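Local coordinates for Hen1 (Anabaena variabilis, PDB 3JWH), which probably transfers a methyl group from S-adenosylmethionine to the 2'-hydroxyl of the 3'-terminal nucleotide of RNA, at residues Q16-V21 with G41-I46; V33-C38 with T107-I112; I135-T140 with M204-H209. One frame throughout, in Å; residues are numbered along the deposited sequence.

Interaction 1 (Q16-V21 with G41-I46). With SAH (S-adenosyl-L-homocysteine), chain C.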
loop_
_atom_site.group_PDB
_atom_site.type_symbol
_atom_site.label_atom_id
_atom_site.label_comp_id
_atom_site.label_asym_id
_atom_site.label_seq_id
_atom_site.Cartn_x
_atom_site.Cartn_y
_atom_site.Cartn_z
ATOM N N GLN A 16 12.544 4.887 3.588
ATOM C CA GLN A 16 12.325 5.729 2.424
ATOM C C GLN A 16 10.962 5.430 1.837
ATOM O O GLN A 16 10.261 6.328 1.380
ATOM C CB GLN A 16 13.389 5.483 1.364
ATOM C CG GLN A 16 14.605 6.355 1.518
ATOM C CD GLN A 16 15.502 6.295 0.303
ATOM O OE1 GLN A 16 16.500 7.005 0.225
ATOM N NE2 GLN A 16 15.148 5.442 -0.656
ATOM N N ARG A 17 10.599 4.154 1.848
ATOM C CA ARG A 17 9.315 3.743 1.314
ATOM C C ARG A 17 8.202 4.337 2.163
ATOM O O ARG A 17 7.301 4.992 1.646
ATOM C CB ARG A 17 9.204 2.217 1.286
ATOM C CG ARG A 17 8.093 1.729 0.368
ATOM C CD ARG A 17 8.033 0.216 0.276
ATOM N NE ARG A 17 9.287 -0.367 -0.178
ATOM C CZ ARG A 17 10.220 -0.859 0.631
ATOM N NH1 ARG A 17 10.037 -0.845 1.943
ATOM N NH2 ARG A 17 11.342 -1.356 0.126
ATOM N N MET A 18 8.278 4.127 3.473
ATOM C CA MET A 18 7.260 4.658 4.358
ATOM C C MET A 18 7.078 6.165 4.214
ATOM O O MET A 18 5.945 6.649 4.127
ATOM C CB MET A 18 7.571 4.302 5.807
ATOM C CG MET A 18 6.460 3.493 6.465
ATOM S SD MET A 18 6.293 1.844 5.775
ATOM C CE MET A 18 7.450 0.972 6.809
ATOM N N ASN A 19 8.180 6.909 4.187
ATOM C CA ASN A 19 8.101 8.364 4.034
ATOM C C ASN A 19 7.417 8.701 2.716
ATOM O O ASN A 19 6.621 9.636 2.628
ATOM C CB ASN A 19 9.504 8.982 4.032
ATOM C CG ASN A 19 10.101 9.094 5.425
ATOM O OD1 ASN A 19 9.635 9.883 6.251
ATOM N ND2 ASN A 19 11.136 8.304 5.691
ATOM N N GLY A 20 7.751 7.934 1.690
ATOM C CA GLY A 20 7.156 8.161 0.388
ATOM C C GLY A 20 5.658 7.927 0.389
ATOM O O GLY A 20 4.922 8.652 -0.266
ATOM N N VAL A 21 5.208 6.911 1.119
ATOM C CA VAL A 21 3.781 6.588 1.191
ATOM C C VAL A 21 3.041 7.627 2.032
ATOM O O VAL A 21 2.003 8.144 1.622
ATOM C CB VAL A 21 3.552 5.181 1.798
ATOM C CG1 VAL A 21 2.074 4.911 1.938
ATOM C CG2 VAL A 21 4.187 4.125 0.923
ATOM N N GLY A 41 2.734 -4.430 10.466
ATOM C CA GLY A 41 2.283 -3.105 10.855
ATOM C C GLY A 41 3.301 -1.982 10.832
ATOM O O GLY A 41 3.158 -1.004 11.563
ATOM N N ASN A 42 4.323 -2.102 9.996
ATOM C CA ASN A 42 5.340 -1.058 9.921
ATOM C C ASN A 42 4.696 0.267 9.555
ATOM O O ASN A 42 4.861 1.259 10.262
ATOM C CB ASN A 42 6.424 -1.436 8.918
ATOM C CG ASN A 42 7.281 -2.583 9.409
ATOM O OD1 ASN A 42 7.497 -2.732 10.620
ATOM N ND2 ASN A 42 7.792 -3.397 8.479
ATOM N N LEU A 43 3.930 0.281 8.467
ATOM C CA LEU A 43 3.252 1.502 8.075
ATOM C C LEU A 43 2.145 1.850 9.081
ATOM O O LEU A 43 1.909 3.028 9.367
ATOM C CB LEU A 43 2.668 1.363 6.670
ATOM C CG LEU A 43 1.748 2.516 6.268
ATOM C CD1 LEU A 43 2.535 3.822 6.207
ATOM C CD2 LEU A 43 1.111 2.213 4.929
ATOM N N LEU A 44 1.465 0.834 9.623
ATOM C CA LEU A 44 0.393 1.096 10.600
ATOM C C LEU A 44 0.947 1.825 11.842
ATOM O O LEU A 44 0.278 2.687 12.405
ATOM C CB LEU A 44 -0.297 -0.210 11.042
ATOM C CG LEU A 44 -1.020 -1.116 10.030
ATOM C CD1 LEU A 44 -1.630 -2.270 10.802
ATOM C CD2 LEU A 44 -2.106 -0.368 9.246
ATOM N N LYS A 45 2.161 1.480 12.267
ATOM C CA LYS A 45 2.772 2.129 13.433
ATOM C C LYS A 45 2.973 3.621 13.181
ATOM O O LYS A 45 2.654 4.457 14.029
ATOM C CB LYS A 45 4.116 1.473 13.761
ATOM C CG LYS A 45 4.803 2.051 14.988
ATOM C CD LYS A 45 5.914 1.145 15.496
ATOM C CE LYS A 45 6.290 1.500 16.930
ATOM N NZ LYS A 45 7.291 0.552 17.515
ATOM N N ILE A 46 3.489 3.950 11.999
ATOM C CA ILE A 46 3.724 5.335 11.616
ATOM C C ILE A 46 2.436 6.157 11.479
ATOM O O ILE A 46 2.403 7.319 11.856
ATOM C CB ILE A 46 4.550 5.390 10.289
ATOM C CG1 ILE A 46 5.996 4.969 10.577
ATOM C CG2 ILE A 46 4.539 6.801 9.693
ATOM C CD1 ILE A 46 6.788 4.598 9.345
HETATM N N SAH C . 3.229 -4.260 3.742
HETATM C CA SAH C . 4.080 -4.840 4.793
HETATM C CB SAH C . 4.817 -6.058 4.233
HETATM C CG SAH C . 3.820 -7.086 3.699
HETATM S SD SAH C . 4.595 -8.562 2.943
HETATM C C SAH C . 5.111 -3.806 5.248
HETATM O O SAH C . 6.226 -3.844 4.684
HETATM O OXT SAH C . 4.762 -3.007 6.146
HETATM C "C5'" SAH C . 3.102 -9.221 2.119
HETATM C "C4'" SAH C . 1.900 -9.219 3.066
HETATM O "O4'" SAH C . 0.712 -9.493 2.303
HETATM C "C3'" SAH C . 2.038 -10.337 4.104
HETATM O "O3'" SAH C . 1.503 -9.908 5.358
HETATM C "C2'" SAH C . 1.159 -11.428 3.493
HETATM O "O2'" SAH C . 0.673 -12.279 4.535
HETATM C "C1'" SAH C . 0.019 -10.549 2.984
HETATM N N9 SAH C . -0.844 -11.261 2.016
HETATM C C8 SAH C . -0.421 -11.991 0.987
HETATM N N7 SAH C . -1.468 -12.453 0.309
HETATM C C5 SAH C . -2.570 -12.016 0.910
HETATM C C6 SAH C . -3.926 -12.168 0.674
HETATM N N6 SAH C . -4.354 -12.902 -0.353
HETATM N N1 SAH C . -4.799 -11.582 1.496
HETATM C C2 SAH C . -4.384 -10.860 2.530
HETATM N N3 SAH C . -3.102 -10.696 2.786
HETATM C C4 SAH C . -2.171 -11.255 2.002
#
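M18 and SAH come to N42 from opposite sides of its flat carboxamide plane. On one side the methyl CE of M18 reaches N42, with M18 CE 3.4 Å from N42 CB. On the other side is the carboxylate of SAH, where SAH OXT is 3.8 Å from N42 ND2, an approach and not a bond. The two helices belong to the Rossmann-like fold of class I methyltransferases. Helix 42-49 follows the glycine-rich turn after strand 32-36, and helix 13-27 comes before that strand. The axes of the short segments are 10.6 Å apart and cross at -54°.

M18 carries most of the contact from helix 13-27. Its chain bends at chi2 (68°) and again at chi3, and it meets L43 obliquely and N42 at about a right angle. M18 SD rests 3.8 Å from L43 CB, near the helix backbone. M18 CG also faces L43 CD1. I46 CD1 lies against the base of the same side chain, with M18 CB 3.6 Å from I46 CD1; the still shorter approach to CG is doubtful. An alanine at M18 would probably open a gap over L43 and leave N42 CB without its cover on that side.

G41 takes the N-cap position of helix 42-49, with backbone angles at which a CB would jam against the preceding carbonyl oxygen. R17 turns to a different partner and forms a salt bridge with E110. V21 and L43 both lean on strand 105-109, through T107 among others. L43 CG is anti to the backbone N (chi1 171°), and L43 CD2 lies 4.1 Å from V21 CG1.

Interaction 2 (V33-C38 with T107-I112). With SAH (S-adenosyl-L-homocysteine), chain C.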
loop_
_atom_site.group_PDB
_atom_site.type_symbol
_atom_site.label_atom_id
_atom_site.label_comp_id
_atom_site.label_asym_id
_atom_site.label_seq_id
_atom_site.Cartn_x
_atom_site.Cartn_y
_atom_site.Cartn_z
ATOM N N VAL A 33 -7.333 5.717 6.283
ATOM C CA VAL A 33 -6.583 4.778 5.474
ATOM C C VAL A 33 -6.686 3.311 5.834
ATOM O O VAL A 33 -6.682 2.935 6.999
ATOM C CB VAL A 33 -5.062 5.128 5.491
ATOM C CG1 VAL A 33 -4.295 4.221 4.500
ATOM C CG2 VAL A 33 -4.856 6.622 5.181
ATOM N N ILE A 34 -6.733 2.480 4.803
ATOM C CA ILE A 34 -6.766 1.062 5.008
ATOM C C ILE A 34 -5.556 0.437 4.323
ATOM O O ILE A 34 -5.366 0.580 3.133
ATOM C CB ILE A 34 -8.089 0.432 4.487
ATOM C CG1 ILE A 34 -8.061 -1.075 4.720
ATOM C CG2 ILE A 34 -8.273 0.707 3.009
ATOM C CD1 ILE A 34 -9.431 -1.769 4.504
ATOM N N ASP A 35 -4.746 -0.274 5.097
ATOM C CA ASP A 35 -3.549 -0.924 4.579
ATOM C C ASP A 35 -3.781 -2.410 4.273
ATOM O O ASP A 35 -3.868 -3.235 5.187
ATOM C CB ASP A 35 -2.426 -0.752 5.593
ATOM C CG ASP A 35 -1.087 -1.196 5.058
ATOM O OD1 ASP A 35 -0.831 -1.004 3.848
ATOM O OD2 ASP A 35 -0.283 -1.721 5.859
ATOM N N LEU A 36 -3.880 -2.738 2.994
ATOM C CA LEU A 36 -4.141 -4.113 2.568
ATOM C C LEU A 36 -2.855 -4.941 2.477
ATOM O O LEU A 36 -1.979 -4.656 1.680
ATOM C CB LEU A 36 -4.890 -4.100 1.234
ATOM C CG LEU A 36 -6.122 -3.178 1.207
ATOM C CD1 LEU A 36 -6.616 -3.016 -0.215
ATOM C CD2 LEU A 36 -7.216 -3.740 2.108
ATOM N N GLY A 37 -2.774 -5.980 3.297
ATOM C CA GLY A 37 -1.590 -6.814 3.347
ATOM C C GLY A 37 -0.644 -6.051 4.254
ATOM O O GLY A 37 0.525 -5.848 3.939
ATOM N N CYS A 38 -1.163 -5.631 5.399
ATOM C CA CYS A 38 -0.407 -4.833 6.356
ATOM C C CYS A 38 0.799 -5.498 7.030
ATOM O O CYS A 38 1.648 -4.811 7.593
ATOM C CB CYS A 38 -1.359 -4.292 7.421
ATOM S SG CYS A 38 -1.991 -5.540 8.543
ATOM N N THR A 107 -3.644 1.410 0.814
ATOM C CA THR A 107 -2.225 1.290 0.477
ATOM C C THR A 107 -1.940 -0.187 0.300
ATOM O O THR A 107 -2.419 -1.011 1.064
ATOM C CB THR A 107 -1.297 1.858 1.581
ATOM O OG1 THR A 107 -1.609 1.243 2.841
ATOM C CG2 THR A 107 -1.445 3.369 1.681
ATOM N N VAL A 108 -1.170 -0.521 -0.720
ATOM C CA VAL A 108 -0.821 -1.907 -1.010
ATOM C C VAL A 108 0.713 -1.836 -1.138
ATOM O O VAL A 108 1.250 -1.613 -2.228
ATOM C CB VAL A 108 -1.454 -2.354 -2.359
ATOM C CG1 VAL A 108 -1.388 -3.843 -2.491
ATOM C CG2 VAL A 108 -2.892 -1.839 -2.472
ATOM N N ILE A 109 1.401 -2.026 -0.020
ATOM C CA ILE A 109 2.853 -1.913 0.045
ATOM C C ILE A 109 3.611 -3.220 -0.017
ATOM O O ILE A 109 3.514 -4.052 0.889
ATOM C CB ILE A 109 3.265 -1.188 1.326
ATOM C CG1 ILE A 109 2.367 0.027 1.527
ATOM C CG2 ILE A 109 4.729 -0.732 1.237
ATOM C CD1 ILE A 109 2.380 1.024 0.368
ATOM N N GLU A 110 4.371 -3.395 -1.092
ATOM C CA GLU A 110 5.151 -4.608 -1.274
ATOM C C GLU A 110 4.240 -5.827 -1.130
ATOM O O GLU A 110 4.548 -6.778 -0.400
ATOM C CB GLU A 110 6.282 -4.662 -0.241
ATOM C CG GLU A 110 7.120 -3.365 -0.168
ATOM C CD GLU A 110 7.808 -2.994 -1.495
ATOM O OE1 GLU A 110 8.690 -3.753 -1.958
ATOM O OE2 GLU A 110 7.469 -1.942 -2.072
ATOM N N VAL A 111 3.113 -5.790 -1.834
ATOM C CA VAL A 111 2.156 -6.880 -1.788
ATOM C C VAL A 111 1.964 -7.584 -3.121
ATOM O O VAL A 111 1.963 -8.807 -3.163
ATOM C CB VAL A 111 0.763 -6.392 -1.286
ATOM C CG1 VAL A 111 -0.285 -7.467 -1.497
ATOM C CG2 VAL A 111 0.831 -6.056 0.186
ATOM N N ILE A 112 1.812 -6.822 -4.207
ATOM C CA ILE A 112 1.560 -7.417 -5.528
ATOM C C ILE A 112 2.510 -8.511 -6.008
ATOM O O ILE A 112 2.082 -9.471 -6.648
ATOM C CB ILE A 112 1.466 -6.333 -6.651
ATOM C CG1 ILE A 112 2.750 -5.502 -6.714
ATOM C CG2 ILE A 112 0.270 -5.437 -6.407
ATOM C CD1 ILE A 112 2.756 -4.493 -7.846
HETATM N N SAH C . 3.229 -4.260 3.742
HETATM C CA SAH C . 4.080 -4.840 4.793
HETATM C CB SAH C . 4.817 -6.058 4.233
HETATM C CG SAH C . 3.820 -7.086 3.699
HETATM S SD SAH C . 4.595 -8.562 2.943
HETATM C C SAH C . 5.111 -3.806 5.248
HETATM O O SAH C . 6.226 -3.844 4.684
HETATM O OXT SAH C . 4.762 -3.007 6.146
HETATM C "C5'" SAH C . 3.102 -9.221 2.119
HETATM C "C4'" SAH C . 1.900 -9.219 3.066
HETATM O "O4'" SAH C . 0.712 -9.493 2.303
HETATM C "C3'" SAH C . 2.038 -10.337 4.104
HETATM O "O3'" SAH C . 1.503 -9.908 5.358
HETATM C "C2'" SAH C . 1.159 -11.428 3.493
HETATM O "O2'" SAH C . 0.673 -12.279 4.535
HETATM C "C1'" SAH C . 0.019 -10.549 2.984
HETATM N N9 SAH C . -0.844 -11.261 2.016
HETATM C C8 SAH C . -0.421 -11.991 0.987
HETATM N N7 SAH C . -1.468 -12.453 0.309
HETATM C C5 SAH C . -2.570 -12.016 0.910
HETATM C C6 SAH C . -3.926 -12.168 0.674
HETATM N N6 SAH C . -4.354 -12.902 -0.353
HETATM N N1 SAH C . -4.799 -11.582 1.496
HETATM C C2 SAH C . -4.384 -10.860 2.530
HETATM N N3 SAH C . -3.102 -10.696 2.786
HETATM C C4 SAH C . -2.171 -11.255 2.002
HETATM O O HOH W 1 0.220 -3.049 2.259
#
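D35 and T107 are paired across two parallel strands, and their side chains cross at a slant on the same face of the sheet. The hydroxyl of T107 sits between the backbone N and the carbonyl carbon (chi1 54°). T107 OG1 donates to D35 OD1 at 2.6 Å, coming from above the carboxylate plane, 36° out of it. The methyl group of T107 points elsewhere: T107 CG2 meets V33 CG1 at 4.1 Å, with the two side chains at about a right angle. L43 and L44 of helix 42-49 pack on D35. The backbone of T107 bonds to the residues on either side of D35: T107 N to I34 O and L36 N to T107 O, both at 3.0 Å.

These are adjacent central strands of the Rossmann-like methyltransferase sheet. The cofactor pocket lies at their C-terminal ends, where the strands give way to loops. One water bridges them there. It accepts from I109 N at 2.8 Å and lies within hydrogen-bonding distance of D35 OD1 and L36 O, so D35 OD1 faces both a hydroxyl and a water. The amino group of SAH is gripped by two carbonyl oxygens, one from each segment: SAH N donates to I109 O at 2.9 Å and to G37 O at 3.1 Å. SAH is also hydrogen-bonded to D60 and L93.

V111 points toward the turn at G37, and V111 CG2 is 3.5 Å from L36 O. A CB on G37 would run into that same methyl group.

Interaction 3 (I135-T140 with M204-H209)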
loop_
_atom_site.group_PDB
_atom_site.type_symbol
_atom_site.label_atom_id
_atom_site.label_comp_id
_atom_site.label_asym_id
_atom_site.label_seq_id
_atom_site.Cartn_x
_atom_site.Cartn_y
_atom_site.Cartn_z
ATOM N N ILE A 135 -8.159 7.274 -3.408
ATOM C CA ILE A 135 -6.718 7.112 -3.599
ATOM C C ILE A 135 -6.252 5.689 -3.364
ATOM O O ILE A 135 -6.724 5.035 -2.444
ATOM C CB ILE A 135 -5.916 8.009 -2.608
ATOM C CG1 ILE A 135 -6.284 9.473 -2.800
ATOM C CG2 ILE A 135 -4.416 7.783 -2.772
ATOM C CD1 ILE A 135 -6.144 9.935 -4.216
ATOM N N VAL A 136 -5.325 5.221 -4.192
ATOM C CA VAL A 136 -4.717 3.896 -4.025
ATOM C C VAL A 136 -3.196 4.006 -4.224
ATOM O O VAL A 136 -2.738 4.396 -5.294
ATOM C CB VAL A 136 -5.208 2.855 -5.049
ATOM C CG1 VAL A 136 -4.633 1.511 -4.689
ATOM C CG2 VAL A 136 -6.732 2.802 -5.087
ATOM N N ILE A 137 -2.420 3.653 -3.210
ATOM C CA ILE A 137 -0.973 3.704 -3.341
ATOM C C ILE A 137 -0.413 2.289 -3.344
ATOM O O ILE A 137 -0.661 1.514 -2.429
ATOM C CB ILE A 137 -0.339 4.557 -2.207
ATOM C CG1 ILE A 137 -0.793 6.003 -2.366
ATOM C CG2 ILE A 137 1.210 4.477 -2.272
ATOM C CD1 ILE A 137 -1.212 6.682 -1.064
ATOM N N VAL A 138 0.312 1.960 -4.412
ATOM C CA VAL A 138 0.932 0.649 -4.607
ATOM C C VAL A 138 2.456 0.762 -4.825
ATOM O O VAL A 138 2.907 1.527 -5.676
ATOM C CB VAL A 138 0.352 -0.041 -5.859
ATOM C CG1 VAL A 138 1.001 -1.427 -6.048
ATOM C CG2 VAL A 138 -1.162 -0.134 -5.750
ATOM N N THR A 139 3.253 0.016 -4.065
ATOM C CA THR A 139 4.698 0.059 -4.275
ATOM C C THR A 139 5.174 -1.357 -4.476
ATOM O O THR A 139 4.641 -2.293 -3.889
ATOM C CB THR A 139 5.482 0.635 -3.074
ATOM O OG1 THR A 139 5.485 -0.315 -2.012
ATOM C CG2 THR A 139 4.870 1.899 -2.582
ATOM N N THR A 140 6.186 -1.525 -5.311
ATOM C CA THR A 140 6.729 -2.850 -5.552
ATOM C C THR A 140 8.225 -2.704 -5.834
ATOM O O THR A 140 8.686 -1.636 -6.240
ATOM C CB THR A 140 6.011 -3.523 -6.729
ATOM O OG1 THR A 140 6.293 -4.929 -6.716
ATOM C CG2 THR A 140 6.439 -2.894 -8.061
ATOM N N MET A 204 6.646 3.176 -7.180
ATOM C CA MET A 204 5.408 3.500 -6.487
ATOM C C MET A 204 4.385 4.001 -7.498
ATOM O O MET A 204 4.728 4.653 -8.482
ATOM C CB MET A 204 5.649 4.565 -5.403
ATOM C CG MET A 204 4.377 5.017 -4.667
ATOM S SD MET A 204 4.648 5.905 -3.104
ATOM C CE MET A 204 4.535 7.529 -3.662
ATOM N N ALA A 205 3.123 3.656 -7.280
ATOM C CA ALA A 205 2.072 4.113 -8.163
ATOM C C ALA A 205 0.989 4.754 -7.313
ATOM O O ALA A 205 0.523 4.169 -6.338
ATOM C CB ALA A 205 1.506 2.960 -8.950
ATOM N N VAL A 206 0.632 5.983 -7.658
ATOM C CA VAL A 206 -0.414 6.685 -6.946
ATOM C C VAL A 206 -1.587 6.804 -7.921
ATOM O O VAL A 206 -1.517 7.552 -8.895
ATOM C CB VAL A 206 0.046 8.095 -6.497
ATOM C CG1 VAL A 206 -1.092 8.815 -5.805
ATOM C CG2 VAL A 206 1.229 7.978 -5.530
ATOM N N PHE A 207 -2.642 6.028 -7.673
ATOM C CA PHE A 207 -3.841 6.052 -8.501
ATOM C C PHE A 207 -4.837 7.021 -7.898
ATOM O O PHE A 207 -5.099 6.986 -6.696
ATOM C CB PHE A 207 -4.508 4.680 -8.554
ATOM C CG PHE A 207 -3.707 3.632 -9.249
ATOM C CD1 PHE A 207 -3.854 3.421 -10.614
ATOM C CD2 PHE A 207 -2.873 2.797 -8.526
ATOM C CE1 PHE A 207 -3.194 2.392 -11.235
ATOM C CE2 PHE A 207 -2.210 1.767 -9.137
ATOM C CZ PHE A 207 -2.367 1.557 -10.488
ATOM N N ILE A 208 -5.399 7.888 -8.722
ATOM C CA ILE A 208 -6.388 8.825 -8.224
ATOM C C ILE A 208 -7.683 8.585 -8.989
ATOM O O ILE A 208 -7.692 8.519 -10.224
ATOM C CB ILE A 208 -5.928 10.278 -8.391
ATOM C CG1 ILE A 208 -4.710 10.523 -7.496
ATOM C CG2 ILE A 208 -7.055 11.242 -8.009
ATOM C CD1 ILE A 208 -4.178 11.932 -7.568
ATOM N N HIS A 209 -8.778 8.437 -8.254
ATOM C CA HIS A 209 -10.057 8.178 -8.891
ATOM C C HIS A 209 -10.509 9.368 -9.715
ATOM O O HIS A 209 -10.352 10.510 -9.312
ATOM C CB HIS A 209 -11.132 7.840 -7.843
ATOM C CG HIS A 209 -12.349 7.186 -8.419
ATOM N ND1 HIS A 209 -13.200 7.828 -9.296
ATOM C CD2 HIS A 209 -12.819 5.922 -8.301
ATOM C CE1 HIS A 209 -14.132 6.983 -9.700
ATOM N NE2 HIS A 209 -13.924 5.820 -9.109
#
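In F207, CG is anti to the carbonyl carbon (chi1 -66°), and chi2 of -90° sets the turn of the ring, whose CD2-CE2 edge meets V136 and V138. V136 O lies in the ring plane, at its edge, with V136 O 3.6 Å from F207 CD2. Further along the ring, F207 CE2 lies 4.0 Å from V138 CG2. V136 CB packs against F207 CB at the base of the same side chain.

I135 and M204 bend to reach their neighbours on the other face. In I135, chi2 of -53° turns CD1 toward the partner strand, and I135 CD1 meets I208 CG1 at 3.6 Å. These two side chains lie side by side and point the same way. M204 is bent at chi3. Its SD lies 3.8 Å from I137 CG2, while M204 CG touches T139 CG2. The hydroxyl of T139 has its partner in E110, to which T139 OG1 is hydrogen-bonded.

The backbones run antiparallel. V136 pairs with F207 and V138 with A205, each pair making two hydrogen bonds. The bond from F207 N to V136 O is 2.9 Å and that from A205 N to V138 O is 2.7 Å. In the pairs between, CA-H...O contacts such as I137 CA to A205 O, at 3.4 Å, fill in the ladder.

Each face of the pair has a helical cover. Helix 168-181 packs on F207, whose ring also meets that of F128 edge-to-face, and helix 13-27 packs on I137 and M204. Strand 202-209, last in the chain, is inserted antiparallel between 135-141 and 184-188, which completes the order 3-2-1-4-5-7-6 of the class I methyltransferase fold.

From the N terminus, helix 13-27 leads into strand 32-36 and then helix 42-49. Interaction 1 brings the two helices together and closes a short loop of 19 residues. Interaction 2 opens inside that loop, at 33-38, and ends beyond it at 107-112, so the two contacts cross. It closes a loop of 68 residues and joins two central strands. Both touch SAH. Interaction 3 follows in series. It closes a loop of 63 residues, pairing 135-140 with the last strand. Strand 135-141 neighbours strand 105-109, so interactions 2 and 3 share one sheet. E110 links all three, through R17 and T139.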